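PDB 6KTQ: homocitrate synthase from Sulfolobus acidocaldarius, which catalyses the aldol-type condensation of acetyl-CoA with 2-oxoglutarate to give homocitrate, the first step of lysine biosynthesis through alpha-aminoadipate. Local coordinates for residues 182-185 with 186-189; 201-205 with 206-210; 301-304 with 305-308. One frame throughout, in Å; residues are numbered along the deposited sequence.

Interaction 1: 182-185 with 186-189; sequences VIKT and VRDA
V182 O accepts V186 N at 3.0 Å, the first of four successive i to i+4 bonds in about two turns of helix 176-189. I183 O takes R187 N, K184 O takes D188 N in a nearly straight bond (N-H...O 172°), and T185 O takes A189 N, more bent at 145°. Four carbonyls and four amides are paired within the helix. T185 OG1 turns back to E181 O, which satisfies the hydroxyl one turn earlier, and A189 O receives a weak bond from S155 OG. The R187 chain, bent at chi2 (-112°) and chi3, folds its guanidinium over the backbone of K184, whose CA lies 3.8 Å above the plane. K184 runs alongside, its CG 3.8 Å from R187 NH1, while K184 NZ stays 6.5 Å from that nitrogen. R187 NH2 forms a salt bridge with D188 OD1, though the modelled separation is too short to be trusted; R187 NE adds a weak, long ion pair with D221. Another side is apolar, V182 and V186 packing against F166 of strand 163-169 and against helix 143-159. Nearby D188 and D221 would probably offset part of the positive charge that R187 and K184 bring together.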
loop_
_atom_site.group_PDB
_atom_site.type_symbol
_atom_site.label_atom_id
_atom_site.label_comp_id
_atom_site.label_asym_id
_atom_site.label_seq_id
_atom_site.Cartn_x
_atom_site.Cartn_y
_atom_site.Cartn_z
ATOM N N VAL A 182 1.592 -9.223 -23.287
ATOM C CA VAL A 182 2.243 -10.510 -23.025
ATOM C C VAL A 182 1.598 -11.205 -21.849
ATOM O O VAL A 182 1.276 -12.397 -21.926
ATOM C CB VAL A 182 3.767 -10.347 -22.770
ATOM C CG1 VAL A 182 4.359 -11.644 -22.238
ATOM C CG2 VAL A 182 4.465 -9.905 -24.039
ATOM N N ILE A 183 1.385 -10.475 -20.757
ATOM C CA ILE A 183 0.828 -11.080 -19.555
ATOM C C ILE A 183 -0.616 -11.588 -19.741
ATOM O O ILE A 183 -0.979 -12.655 -19.223
ATOM C CB ILE A 183 0.896 -10.089 -18.370
ATOM C CG1 ILE A 183 2.362 -9.872 -17.967
ATOM C CG2 ILE A 183 0.134 -10.614 -17.169
ATOM C CD1 ILE A 183 2.601 -8.613 -17.168
ATOM N N LYS A 184 -1.429 -10.816 -20.449
ATOM C CA LYS A 184 -2.806 -11.226 -20.779
ATOM C C LYS A 184 -2.777 -12.487 -21.602
ATOM O O LYS A 184 -3.515 -13.433 -21.340
ATOM C CB LYS A 184 -3.520 -10.145 -21.599
ATOM C CG LYS A 184 -3.861 -8.915 -20.802
ATOM C CD LYS A 184 -4.400 -7.810 -21.700
ATOM C CE LYS A 184 -4.528 -6.496 -20.943
ATOM N NZ LYS A 184 -4.687 -5.363 -21.892
ATOM N N THR A 185 -1.917 -12.484 -22.609
ATOM C CA THR A 185 -1.741 -13.654 -23.475
ATOM C C THR A 185 -1.434 -14.907 -22.668
ATOM O O THR A 185 -2.150 -15.909 -22.767
ATOM C CB THR A 185 -0.654 -13.399 -24.533
ATOM O OG1 THR A 185 -0.994 -12.242 -25.297
ATOM C CG2 THR A 185 -0.489 -14.575 -25.449
ATOM N N VAL A 186 -0.405 -14.859 -21.813
ATOM C CA VAL A 186 -0.009 -16.074 -21.083
ATOM C C VAL A 186 -1.002 -16.474 -20.010
ATOM O O VAL A 186 -1.219 -17.675 -19.759
ATOM C CB VAL A 186 1.417 -15.982 -20.483
ATOM C CG1 VAL A 186 2.419 -15.756 -21.589
ATOM C CG2 VAL A 186 1.500 -14.889 -19.411
ATOM N N ARG A 187 -1.617 -15.479 -19.385
ATOM C CA ARG A 187 -2.743 -15.737 -18.503
ATOM C C ARG A 187 -3.840 -16.534 -19.239
ATOM O O ARG A 187 -4.217 -17.621 -18.809
ATOM C CB ARG A 187 -3.296 -14.412 -17.964
ATOM C CG ARG A 187 -4.428 -14.589 -16.967
ATOM C CD ARG A 187 -5.746 -14.105 -17.515
ATOM N NE ARG A 187 -5.843 -12.648 -17.468
ATOM C CZ ARG A 187 -6.123 -11.853 -18.503
ATOM N NH1 ARG A 187 -6.181 -10.534 -18.332
ATOM N NH2 ARG A 187 -6.357 -12.348 -19.700
ATOM N N ASP A 188 -4.316 -15.999 -20.354
ATOM C CA ASP A 188 -5.380 -16.675 -21.140
ATOM C C ASP A 188 -4.961 -18.091 -21.541
ATOM O O ASP A 188 -5.787 -18.998 -21.571
ATOM C CB ASP A 188 -5.735 -15.869 -22.385
ATOM C CG ASP A 188 -6.446 -14.556 -22.060
ATOM O OD1 ASP A 188 -6.855 -14.348 -20.893
ATOM O OD2 ASP A 188 -6.588 -13.718 -22.976
ATOM N N ALA A 189 -3.671 -18.284 -21.819
ATOM C CA ALA A 189 -3.158 -19.591 -22.234
ATOM C C ALA A 189 -2.927 -20.584 -21.096
ATOM O O ALA A 189 -2.625 -21.749 -21.351
ATOM C CB ALA A 189 -1.881 -19.400 -23.032
#

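Interaction 2: 201-205 with 206-210; sequences GVLYP and SRTRE. With SO4 (sulfate ion), chain J.
Y204 O receives T208 N at 2.9 Å and P205 O receives R209 N at 3.1 Å, so the backbone passes from loop into the first turn of helix 205-218, with Y204 at the N-cap position. Y204 O also takes a weak bond from R207 N and another from T208 OG1, making three donors. With OG1 anti to its carbonyl carbon (chi1 -55°), the T208 hydroxyl is carried back over the turn towards L203, whose side chain it meets at about a right angle; the 3.0 Å between L203 CG and T208 OG1 is, given the unusual leucine torsions, doubtful. The Y204 ring has P205 CD over one face and S206 OG at its edge, in plane, 3.4 Å from Y204 CD2. R209 NH1 gives a straight bond (164°) to sulfate O2 at 3.0 Å, the sulfur lying at the guanidinium edge, in its plane. The ion, probably from the crystallisation liquor, is also bonded by K213 of this chain and R209 of the second subunit. This is a helix N-terminus entered through proline, in the beta-alpha connection after strand 193-198 of the TIM barrel, a strand whose S195 and A197 line the 2-oxoglutarate pocket.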
loop_
_atom_site.group_PDB
_atom_site.type_symbol
_atom_site.label_atom_id
_atom_site.label_comp_id
_atom_site.label_asym_id
_atom_site.label_seq_id
_atom_site.Cartn_x
_atom_site.Cartn_y
_atom_site.Cartn_z
ATOM N N GLY A 201 19.721 -5.966 -14.761
ATOM C CA GLY A 201 19.881 -5.339 -13.451
ATOM C C GLY A 201 19.702 -3.828 -13.448
ATOM O O GLY A 201 20.364 -3.130 -12.682
ATOM N N VAL A 202 18.776 -3.337 -14.267
ATOM C CA VAL A 202 18.604 -1.888 -14.483
ATOM C C VAL A 202 17.369 -1.306 -13.794
ATOM O O VAL A 202 17.074 -0.122 -13.943
ATOM C CB VAL A 202 18.555 -1.543 -15.981
ATOM C CG1 VAL A 202 19.919 -1.763 -16.621
ATOM C CG2 VAL A 202 17.442 -2.307 -16.704
ATOM N N LEU A 203 16.668 -2.110 -13.016
ATOM C CA LEU A 203 15.538 -1.586 -12.250
ATOM C C LEU A 203 16.031 -0.605 -11.183
ATOM O O LEU A 203 17.071 -0.839 -10.554
ATOM C CB LEU A 203 14.835 -2.735 -11.548
ATOM C CG LEU A 203 13.391 -3.126 -11.826
ATOM C CD1 LEU A 203 12.669 -2.485 -13.007
ATOM C CD2 LEU A 203 13.225 -4.626 -11.718
ATOM N N TYR A 204 15.284 0.484 -10.983
ATOM C CA TYR A 204 15.500 1.381 -9.846
ATOM C C TYR A 204 14.449 1.043 -8.802
ATOM O O TYR A 204 13.258 1.005 -9.119
ATOM C CB TYR A 204 15.408 2.857 -10.276
ATOM C CG TYR A 204 15.856 3.766 -9.170
ATOM C CD1 TYR A 204 17.209 4.005 -8.950
ATOM C CD2 TYR A 204 14.931 4.343 -8.300
ATOM C CE1 TYR A 204 17.638 4.787 -7.879
ATOM C CE2 TYR A 204 15.338 5.140 -7.242
ATOM C CZ TYR A 204 16.705 5.375 -7.043
ATOM O OH TYR A 204 17.152 6.178 -6.003
ATOM N N PRO A 205 14.858 0.809 -7.549
ATOM C CA PRO A 205 13.949 0.273 -6.529
ATOM C C PRO A 205 12.569 0.946 -6.396
ATOM O O PRO A 205 11.569 0.246 -6.337
ATOM C CB PRO A 205 14.756 0.441 -5.240
ATOM C CG PRO A 205 16.156 0.164 -5.704
ATOM C CD PRO A 205 16.242 0.878 -7.037
ATOM N N SER A 206 12.509 2.265 -6.321
ATOM C CA SER A 206 11.188 2.917 -6.157
ATOM C C SER A 206 10.326 2.606 -7.375
ATOM O O SER A 206 9.126 2.381 -7.245
ATOM C CB SER A 206 11.295 4.430 -5.920
ATOM O OG SER A 206 11.808 5.084 -7.057
ATOM N N ARG A 207 10.947 2.519 -8.537
ATOM C CA ARG A 207 10.223 2.163 -9.739
ATOM C C ARG A 207 9.798 0.712 -9.759
ATOM O O ARG A 207 8.711 0.406 -10.229
ATOM C CB ARG A 207 10.978 2.570 -10.987
ATOM C CG ARG A 207 11.245 4.043 -10.969
ATOM C CD ARG A 207 11.725 4.569 -12.292
ATOM N NE ARG A 207 11.692 6.030 -12.299
ATOM C CZ ARG A 207 12.355 6.798 -13.162
ATOM N NH1 ARG A 207 13.107 6.261 -14.120
ATOM N NH2 ARG A 207 12.269 8.120 -13.058
ATOM N N THR A 208 10.619 -0.186 -9.216
ATOM C CA THR A 208 10.215 -1.576 -9.057
ATOM C C THR A 208 8.910 -1.703 -8.249
ATOM O O THR A 208 8.017 -2.471 -8.602
ATOM C CB THR A 208 11.339 -2.379 -8.377
ATOM O OG1 THR A 208 12.552 -2.227 -9.142
ATOM C CG2 THR A 208 10.978 -3.822 -8.268
ATOM N N ARG A 209 8.798 -0.967 -7.154
ATOM C CA ARG A 209 7.604 -1.051 -6.323
ATOM C C ARG A 209 6.332 -0.681 -7.088
ATOM O O ARG A 209 5.305 -1.367 -6.981
ATOM C CB ARG A 209 7.753 -0.132 -5.109
ATOM C CG ARG A 209 6.558 -0.191 -4.164
ATOM C CD ARG A 209 6.619 0.898 -3.109
ATOM N NE ARG A 209 5.274 1.327 -2.717
ATOM C CZ ARG A 209 4.486 2.124 -3.451
ATOM N NH1 ARG A 209 3.271 2.436 -2.998
ATOM N NH2 ARG A 209 4.887 2.606 -4.643
ATOM N N GLU A 210 6.450 0.383 -7.862
ATOM C CA GLU A 210 5.387 0.889 -8.706
ATOM C C GLU A 210 5.010 -0.129 -9.740
ATOM O O GLU A 210 3.828 -0.321 -10.018
ATOM C CB GLU A 210 5.846 2.154 -9.434
ATOM C CG GLU A 210 6.001 3.347 -8.523
ATOM C CD GLU A 210 6.754 4.490 -9.155
ATOM O OE1 GLU A 210 7.163 4.418 -10.341
ATOM O OE2 GLU A 210 6.961 5.479 -8.444
HETATM S S SO4 J . 0.945 1.389 -0.553
HETATM O O1 SO4 J . 0.253 0.936 0.678
HETATM O O2 SO4 J . 2.293 1.908 -0.227
HETATM O O3 SO4 J . 1.070 0.235 -1.461
HETATM O O4 SO4 J . 0.159 2.440 -1.244
#

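Interaction 3: 301-304 with 305-308; sequences ALPP and NFPI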
loop_
_atom_site.group_PDB
_atom_site.type_symbol
_atom_site.label_atom_id
_atom_site.label_comp_id
_atom_site.label_asym_id
_atom_site.label_seq_id
_atom_site.Cartn_x
_atom_site.Cartn_y
_atom_site.Cartn_z
ATOM N N ALA A 301 34.990 -18.459 -3.825
ATOM C CA ALA A 301 35.012 -18.055 -2.420
ATOM C C ALA A 301 34.189 -16.798 -2.222
ATOM O O ALA A 301 34.217 -15.915 -3.065
ATOM C CB ALA A 301 36.424 -17.795 -1.963
ATOM N N LEU A 302 33.484 -16.717 -1.104
ATOM C CA LEU A 302 32.806 -15.488 -0.719
ATOM C C LEU A 302 33.876 -14.514 -0.211
ATOM O O LEU A 302 34.775 -14.915 0.537
ATOM C CB LEU A 302 31.778 -15.776 0.386
ATOM C CG LEU A 302 30.258 -15.583 0.144
ATOM C CD1 LEU A 302 29.860 -15.210 -1.274
ATOM C CD2 LEU A 302 29.499 -16.801 0.594
ATOM N N PRO A 303 33.786 -13.232 -0.606
ATOM C CA PRO A 303 34.708 -12.308 -0.015
ATOM C C PRO A 303 34.411 -12.132 1.491
ATOM O O PRO A 303 33.311 -12.447 1.959
ATOM C CB PRO A 303 34.464 -11.029 -0.824
ATOM C CG PRO A 303 33.012 -11.097 -1.166
ATOM C CD PRO A 303 32.793 -12.554 -1.469
ATOM N N PRO A 304 35.404 -11.687 2.265
ATOM C CA PRO A 304 35.155 -11.590 3.714
ATOM C C PRO A 304 34.131 -10.504 4.067
ATOM O O PRO A 304 33.591 -10.519 5.146
ATOM C CB PRO A 304 36.530 -11.238 4.299
ATOM C CG PRO A 304 37.298 -10.658 3.167
ATOM C CD PRO A 304 36.774 -11.288 1.903
ATOM N N ASN A 305 33.878 -9.579 3.159
ATOM C CA ASN A 305 32.892 -8.523 3.381
ATOM C C ASN A 305 31.472 -8.867 2.879
ATOM O O ASN A 305 30.596 -7.994 2.792
ATOM C CB ASN A 305 33.423 -7.172 2.816
ATOM C CG ASN A 305 33.273 -7.018 1.288
ATOM O OD1 ASN A 305 33.425 -5.909 0.749
ATOM N ND2 ASN A 305 32.963 -8.092 0.597
ATOM N N PHE A 306 31.214 -10.137 2.552
ATOM C CA PHE A 306 29.908 -10.484 2.049
ATOM C C PHE A 306 28.910 -10.334 3.185
ATOM O O PHE A 306 29.135 -10.831 4.289
ATOM C CB PHE A 306 29.829 -11.897 1.489
ATOM C CG PHE A 306 28.703 -12.083 0.539
ATOM C CD1 PHE A 306 28.832 -11.658 -0.779
ATOM C CD2 PHE A 306 27.496 -12.626 0.948
ATOM C CE1 PHE A 306 27.788 -11.812 -1.674
ATOM C CE2 PHE A 306 26.452 -12.797 0.051
ATOM C CZ PHE A 306 26.598 -12.382 -1.267
ATOM N N PRO A 307 27.782 -9.652 2.920
ATOM C CA PRO A 307 26.836 -9.456 4.021
ATOM C C PRO A 307 26.314 -10.756 4.641
ATOM O O PRO A 307 26.109 -11.747 3.932
ATOM C CB PRO A 307 25.697 -8.654 3.364
ATOM C CG PRO A 307 26.386 -7.882 2.296
ATOM C CD PRO A 307 27.427 -8.850 1.738
ATOM N N ILE A 308 26.089 -10.723 5.959
ATOM C CA ILE A 308 25.424 -11.783 6.732
ATOM C C ILE A 308 26.308 -13.011 6.978
ATOM O O ILE A 308 26.488 -13.405 8.131
ATOM C CB ILE A 308 24.094 -12.244 6.103
ATOM C CG1 ILE A 308 23.199 -11.051 5.744
ATOM C CG2 ILE A 308 23.375 -13.243 7.017
ATOM C CD1 ILE A 308 23.007 -10.017 6.835
#
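F306 N donates to P303 O at 3.2 Å, the bond that closes a turn through P304 and N305. The N-H points fairly well at the oxygen (156°), but the donor stands 60° out of the carbonyl plane and so meets the oxygen from above. The F306 side chain returns towards L302: with CG anti to the backbone N (chi1 -158°), the ring is carried back alongside that leucine, and L302 CD1 sits over one of its faces. This is a CH-pi contact, CD1 lying 3.8 Å from the centroid of the F306 ring, and its closest ring atom is F306 CD1 at 3.7 Å. The opposite face carries P307 CD, so the ring is held between the leucine methyl and the next proline. The frame is a type I beta turn from P303 to F306, in the loop between helix 287-298 and strand 315-316; P304, whose ring restricts phi, occupies its second position. At the ring's CD1, P303 CD approaches obliquely to 4.1 Å. An alanine in place of F306 would be likely to leave L302 CD1 without its aromatic face and open a gap against V268 of helix 266-277. The exposed N305 sets its amide across the P303 ring, where N305 ND2 comes to 3.5 Å from P303 CG in simple van der Waals contact. L302 N is bonded to E295 in the last turn of helix 287-298, P304 shares backbone hydrogen bonds with Y312, and F306 also packs on P265 and Q267.

In the fold
The three contacts follow one another along the chain. Interactions 1 and 2 belong to consecutive beta-alpha units of one barrel: helix 176-189 leads into strand 193-198, which leads through the loop ending at Y204 into helix 205-218. Their centres are about 23 Å apart and their nearest atoms about 11 Å apart, so they do not touch and are joined along the chain through strand 193-198. Because that strand carries S195 and A197 of the 2-oxoglutarate pocket, both contacts flank the catalytic barrel. Interaction 3 lies about 25 Å from interaction 2 and about 41 Å from interaction 1, centre to centre, away from the annotated sites, in the loop that follows helix 287-298.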